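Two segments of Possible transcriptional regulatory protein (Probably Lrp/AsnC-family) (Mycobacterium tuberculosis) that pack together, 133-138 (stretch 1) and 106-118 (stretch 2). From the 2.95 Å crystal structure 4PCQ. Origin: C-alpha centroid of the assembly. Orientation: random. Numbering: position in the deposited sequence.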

ATOM      1  N   ASP B 133     -16.359  -8.675   9.967  1.00 51.39           N
ATOM      2  CA  ASP B 133     -16.516  -8.165   8.615  1.00 50.15           C
ATOM      3  C   ASP B 133     -15.605  -8.948   7.693  1.00 45.45           C
ATOM      4  O   ASP B 133     -14.490  -9.311   8.060  1.00 46.29           O
ATOM      5  CB  ASP B 133     -16.220  -6.665   8.536  1.00 55.03           C
ATOM      6  CG  ASP B 133     -17.189  -5.835   9.356  1.00 59.73           C
ATOM      7  OD1 ASP B 133     -18.401  -5.868   9.054  1.00 60.10           O
ATOM      8  OD2 ASP B 133     -16.737  -5.147  10.297  1.00 61.95           O
ATOM      9  N   ASP B 134     -16.096  -9.200   6.490  1.00 50.78           N
ATOM     10  CA  ASP B 134     -15.378 -10.016   5.528  1.00 33.44           C
ATOM     11  C   ASP B 134     -14.143  -9.324   4.969  1.00 32.11           C
ATOM     12  O   ASP B 134     -13.107  -9.960   4.771  1.00 37.80           O
ATOM     13  CB  ASP B 134     -16.321 -10.458   4.412  1.00 39.42           C
ATOM     14  CG  ASP B 134     -17.375 -11.432   4.906  1.00 47.06           C
ATOM     15  OD1 ASP B 134     -17.312 -11.821   6.090  1.00 48.90           O
ATOM     16  OD2 ASP B 134     -18.255 -11.821   4.115  1.00 50.53           O
ATOM     17  N   PHE B 135     -14.256  -8.025   4.708  1.00 28.17           N
ATOM     18  CA  PHE B 135     -13.124  -7.246   4.220  1.00 22.78           C
ATOM     19  C   PHE B 135     -13.264  -5.730   4.394  1.00 21.61           C
ATOM     20  O   PHE B 135     -14.370  -5.222   4.570  1.00 27.47           O
ATOM     21  CB  PHE B 135     -12.857  -7.609   2.754  1.00 23.16           C
ATOM     22  CG  PHE B 135     -14.075  -7.552   1.886  1.00 24.27           C
ATOM     23  CD1 PHE B 135     -14.460  -6.374   1.266  1.00 25.70           C
ATOM     24  CD2 PHE B 135     -14.845  -8.692   1.693  1.00 26.22           C
ATOM     25  CE1 PHE B 135     -15.590  -6.337   0.464  1.00 29.26           C
ATOM     26  CE2 PHE B 135     -15.976  -8.659   0.901  1.00 28.82           C
ATOM     27  CZ  PHE B 135     -16.351  -7.481   0.289  1.00 27.06           C
ATOM     28  N   ILE B 136     -12.138  -5.017   4.355  1.00 23.05           N
ATOM     29  CA  ILE B 136     -12.162  -3.553   4.409  1.00 19.84           C
ATOM     30  C   ILE B 136     -11.510  -2.968   3.165  1.00 24.83           C
ATOM     31  O   ILE B 136     -10.513  -3.486   2.658  1.00 26.34           O
ATOM     32  CB  ILE B 136     -11.481  -2.965   5.664  1.00 21.85           C
ATOM     33  CG1 ILE B 136     -10.011  -3.355   5.744  1.00 23.70           C
ATOM     34  CG2 ILE B 136     -12.195  -3.400   6.911  1.00 22.99           C
ATOM     35  CD1 ILE B 136      -9.319  -2.809   6.979  1.00 22.12           C
ATOM     36  N   LEU B 137     -12.106  -1.886   2.676  1.00 19.80           N
ATOM     37  CA  LEU B 137     -11.713  -1.266   1.430  1.00 20.23           C
ATOM     38  C   LEU B 137     -11.145   0.114   1.719  1.00 21.80           C
ATOM     39  O   LEU B 137     -11.843   0.964   2.258  1.00 23.40           O
ATOM     40  CB  LEU B 137     -12.953  -1.110   0.553  1.00 21.40           C
ATOM     41  CG  LEU B 137     -13.605  -2.384   0.005  1.00 22.28           C
ATOM     42  CD1 LEU B 137     -14.426  -2.085  -1.234  1.00 23.96           C
ATOM     43  CD2 LEU B 137     -12.590  -3.482  -0.262  1.00 37.07           C
ATOM     44  N   HIS B 138      -9.890   0.349   1.355  1.00 20.00           N
ATOM     45  CA  HIS B 138      -9.325   1.689   1.438  1.00 20.42           C
ATOM     46  C   HIS B 138      -9.604   2.387   0.121  1.00 21.88           C
ATOM     47  O   HIS B 138      -9.099   1.975  -0.928  1.00 22.54           O
ATOM     48  CB  HIS B 138      -7.820   1.626   1.698  1.00 20.09           C
ATOM     49  CG  HIS B 138      -7.125   2.948   1.581  1.00 21.74           C
ATOM     50  ND1 HIS B 138      -5.758   3.060   1.412  1.00 24.24           N
ATOM     51  CD2 HIS B 138      -7.599   4.216   1.614  1.00 22.29           C
ATOM     52  CE1 HIS B 138      -5.427   4.334   1.346  1.00 26.71           C
ATOM     53  NE2 HIS B 138      -6.526   5.059   1.467  1.00 23.19           N
TER
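Stretch 2 (106-118) ARGKIRSFIQQIR

The centre of the contact is the ring of Phe-135, the first residue of the strand 135-138. Three side chains of stretch 2 gather round it. Ile-114 covers one face: its CD1 lies 3.9 Å from the centroid of the Phe-135 ring and 8° off the ring normal, a CH-pi contact. Phe-113 meets the same ring obliquely, with Phe-135 CZ 3.3 Å from Phe-113 CE2. The two ring centroids are 5.4 Å apart and the planes are inclined at 44°. Ile-110 also approaches obliquely, with its CD1 4.0 Å from Phe-135 CD2.

These three residues belong to one helix, with Lys-109 at the N-cap position. Backbone hydrogen bonds such as Ile-114 N to Ile-110 O (3.2 Å) and Ile-117 N to Phe-113 O (2.8 Å) hold its turns. The helix runs parallel to the strand, at an angle of 3°, and the axes come within 11.8 Å. Side chains therefore fill the space between the two backbones. The register follows the shared direction: Phe-135 faces the first turns, and Leu-137 lies further along, where its CD1 is 3.8 Å from Ile-117 CG1. The strand alternates, so Phe-135 and Leu-137 point toward the helix, while Ile-136 and His-138 make no contact with it. On the helix, Arg-111, Ser-112, Gln-115 and Gln-116 make no contact as modelled; Arg-111, Gln-115 and Gln-116 are built only to CB.

The polar edge lies before the strand and the helix. Asp-134 points toward stretch 2, and its CB is 4.4 Å from Ile-110 CD1. Arg-107, in a short 3-10 segment, starts sideways, but the end of its side chain comes nearer. Its NH2 donates a hydrogen bond to Asp-134 OD2 at 3.0 Å, part of a salt bridge. The carboxylate oxygen sits at the edge of the guanidinium, near its plane.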

ATOM      1  N   ALA B 106     -23.584 -15.544   0.474  1.00 58.14           N
ATOM      2  CA  ALA B 106     -22.736 -14.965  -0.558  1.00 56.30           C
ATOM      3  C   ALA B 106     -21.236 -15.150  -0.316  1.00 53.17           C
ATOM      4  O   ALA B 106     -20.438 -14.851  -1.202  1.00 52.96           O
ATOM      5  CB  ALA B 106     -23.064 -13.487  -0.733  1.00 55.45           C
ATOM      6  N   ARG B 107     -20.856 -15.633   0.867  1.00 48.44           N
ATOM      7  CA  ARG B 107     -19.442 -15.694   1.257  1.00 43.72           C
ATOM      8  C   ARG B 107     -18.549 -16.492   0.308  1.00 44.56           C
ATOM      9  O   ARG B 107     -17.413 -16.095   0.041  1.00 43.86           O
ATOM     10  CB  ARG B 107     -19.294 -16.283   2.661  1.00 40.73           C
ATOM     11  CG  ARG B 107     -19.949 -15.503   3.779  1.00 43.93           C
ATOM     12  CD  ARG B 107     -19.044 -15.468   4.999  1.00 44.71           C
ATOM     13  NE  ARG B 107     -19.791 -15.308   6.244  1.00 47.59           N
ATOM     14  CZ  ARG B 107     -20.361 -14.180   6.654  1.00 49.24           C
ATOM     15  NH1 ARG B 107     -21.014 -14.156   7.806  1.00 52.14           N
ATOM     16  NH2 ARG B 107     -20.287 -13.083   5.916  1.00 48.71           N
ATOM     17  N   GLY B 108     -19.078 -17.589  -0.228  1.00 44.88           N
ATOM     18  CA  GLY B 108     -18.311 -18.463  -1.097  1.00 46.97           C
ATOM     19  C   GLY B 108     -17.769 -17.766  -2.327  1.00 52.45           C
ATOM     20  O   GLY B 108     -16.715 -18.128  -2.846  1.00 52.94           O
ATOM     21  N   LYS B 109     -18.481 -16.743  -2.779  1.00 68.17           N
ATOM     22  CA  LYS B 109     -18.101 -16.034  -3.989  1.00 74.47           C
ATOM     23  C   LYS B 109     -17.180 -14.847  -3.703  1.00 72.57           C
ATOM     24  O   LYS B 109     -16.947 -14.016  -4.586  1.00 70.17           O
ATOM     25  CB  LYS B 109     -19.342 -15.583  -4.749  1.00 76.75           C
ATOM     26  N   ILE B 110     -16.661 -14.774  -2.477  1.00 40.31           N
ATOM     27  CA  ILE B 110     -15.828 -13.642  -2.064  1.00 37.53           C
ATOM     28  C   ILE B 110     -14.692 -13.349  -3.055  1.00 37.61           C
ATOM     29  O   ILE B 110     -14.465 -12.191  -3.429  1.00 36.43           O
ATOM     30  CB  ILE B 110     -15.260 -13.827  -0.629  1.00 35.96           C
ATOM     31  CG1 ILE B 110     -14.402 -12.629  -0.230  1.00 33.50           C
ATOM     32  CG2 ILE B 110     -14.462 -15.117  -0.508  1.00 37.46           C
ATOM     33  CD1 ILE B 110     -14.125 -12.551   1.252  1.00 34.95           C
ATOM     34  N   ARG B 111     -14.020 -14.405  -3.508  1.00 48.06           N
ATOM     35  CA  ARG B 111     -12.887 -14.278  -4.416  1.00 48.12           C
ATOM     36  C   ARG B 111     -13.279 -13.504  -5.664  1.00 49.88           C
ATOM     37  O   ARG B 111     -12.515 -12.672  -6.155  1.00 48.47           O
ATOM     38  CB  ARG B 111     -12.359 -15.655  -4.794  1.00 48.74           C
ATOM     39  N   SER B 112     -14.482 -13.769  -6.160  1.00 46.98           N
ATOM     40  CA  SER B 112     -14.982 -13.081  -7.339  1.00 46.51           C
ATOM     41  C   SER B 112     -15.252 -11.622  -7.043  1.00 47.06           C
ATOM     42  O   SER B 112     -14.922 -10.747  -7.845  1.00 51.57           O
ATOM     43  CB  SER B 112     -16.267 -13.728  -7.841  1.00 49.06           C
ATOM     44  OG  SER B 112     -16.930 -12.858  -8.742  1.00 52.78           O
ATOM     45  N   PHE B 113     -15.853 -11.370  -5.884  1.00 47.12           N
ATOM     46  CA  PHE B 113     -16.332 -10.037  -5.530  1.00 46.87           C
ATOM     47  C   PHE B 113     -15.178  -9.048  -5.596  1.00 46.59           C
ATOM     48  O   PHE B 113     -15.223  -8.039  -6.318  1.00 48.73           O
ATOM     49  CB  PHE B 113     -16.930 -10.070  -4.118  1.00 43.78           C
ATOM     50  CG  PHE B 113     -17.634  -8.803  -3.708  1.00 42.48           C
ATOM     51  CD1 PHE B 113     -18.978  -8.634  -3.990  1.00 43.75           C
ATOM     52  CD2 PHE B 113     -16.971  -7.797  -3.019  1.00 44.90           C
ATOM     53  CE1 PHE B 113     -19.646  -7.487  -3.614  1.00 45.14           C
ATOM     54  CE2 PHE B 113     -17.638  -6.636  -2.639  1.00 44.99           C
ATOM     55  CZ  PHE B 113     -18.978  -6.486  -2.937  1.00 46.07           C
ATOM     56  N   ILE B 114     -14.107  -9.398  -4.896  1.00 36.72           N
ATOM     57  CA  ILE B 114     -12.904  -8.585  -4.881  1.00 34.11           C
ATOM     58  C   ILE B 114     -12.352  -8.448  -6.296  1.00 35.88           C
ATOM     59  O   ILE B 114     -11.950  -7.360  -6.713  1.00 35.72           O
ATOM     60  CB  ILE B 114     -11.840  -9.188  -3.949  1.00 32.96           C
ATOM     61  CG1 ILE B 114     -12.392  -9.272  -2.527  1.00 31.50           C
ATOM     62  CG2 ILE B 114     -10.551  -8.372  -3.990  1.00 32.11           C
ATOM     63  CD1 ILE B 114     -12.901  -7.952  -1.996  1.00 33.48           C
ATOM     64  N   GLN B 115     -12.365  -9.557  -7.032  1.00 56.48           N
ATOM     65  CA  GLN B 115     -11.798  -9.606  -8.370  1.00 58.43           C
ATOM     66  C   GLN B 115     -12.434  -8.536  -9.255  1.00 60.72           C
ATOM     67  O   GLN B 115     -11.806  -8.044 -10.199  1.00 66.38           O
ATOM     68  CB  GLN B 115     -11.980 -10.991  -8.973  1.00 60.10           C
ATOM     69  N   GLN B 116     -13.670  -8.158  -8.924  1.00 40.84           N
ATOM     70  CA  GLN B 116     -14.335  -7.066  -9.622  1.00 41.95           C
ATOM     71  C   GLN B 116     -14.074  -5.740  -8.917  1.00 39.84           C
ATOM     72  O   GLN B 116     -13.744  -4.740  -9.559  1.00 40.64           O
ATOM     73  CB  GLN B 116     -15.844  -7.324  -9.715  1.00 43.32           C
ATOM     74  N   ILE B 117     -14.213  -5.737  -7.591  1.00 37.46           N
ATOM     75  CA  ILE B 117     -14.145  -4.502  -6.805  1.00 35.71           C
ATOM     76  C   ILE B 117     -12.806  -3.784  -6.957  1.00 36.97           C
ATOM     77  O   ILE B 117     -12.733  -2.569  -6.818  1.00 38.30           O
ATOM     78  CB  ILE B 117     -14.468  -4.732  -5.304  1.00 33.48           C
ATOM     79  CG1 ILE B 117     -15.097  -3.485  -4.682  1.00 32.57           C
ATOM     80  CG2 ILE B 117     -13.225  -5.128  -4.535  1.00 31.97           C
ATOM     81  CD1 ILE B 117     -16.590  -3.508  -4.707  1.00 33.33           C
ATOM     82  N   ARG B 118     -11.760  -4.552  -7.253  1.00 35.55           N
ATOM     83  CA  ARG B 118     -10.421  -4.014  -7.429  1.00 35.44           C
ATOM     84  C   ARG B 118     -10.350  -3.105  -8.642  1.00 37.51           C
ATOM     85  O   ARG B 118      -9.588  -2.140  -8.659  1.00 37.52           O
ATOM     86  CB  ARG B 118      -9.415  -5.149  -7.595  1.00 35.66           C
ATOM     87  CG  ARG B 118      -9.049  -5.876  -6.318  1.00 33.83           C
ATOM     88  CD  ARG B 118      -8.022  -6.935  -6.634  1.00 34.55           C
ATOM     89  NE  ARG B 118      -6.714  -6.341  -6.859  1.00 34.65           N
ATOM     90  CZ  ARG B 118      -5.684  -6.992  -7.382  1.00 35.65           C
ATOM     91  NH1 ARG B 118      -5.823  -8.255  -7.756  1.00 36.73           N
ATOM     92  NH2 ARG B 118      -4.524  -6.377  -7.550  1.00 35.85           N
TER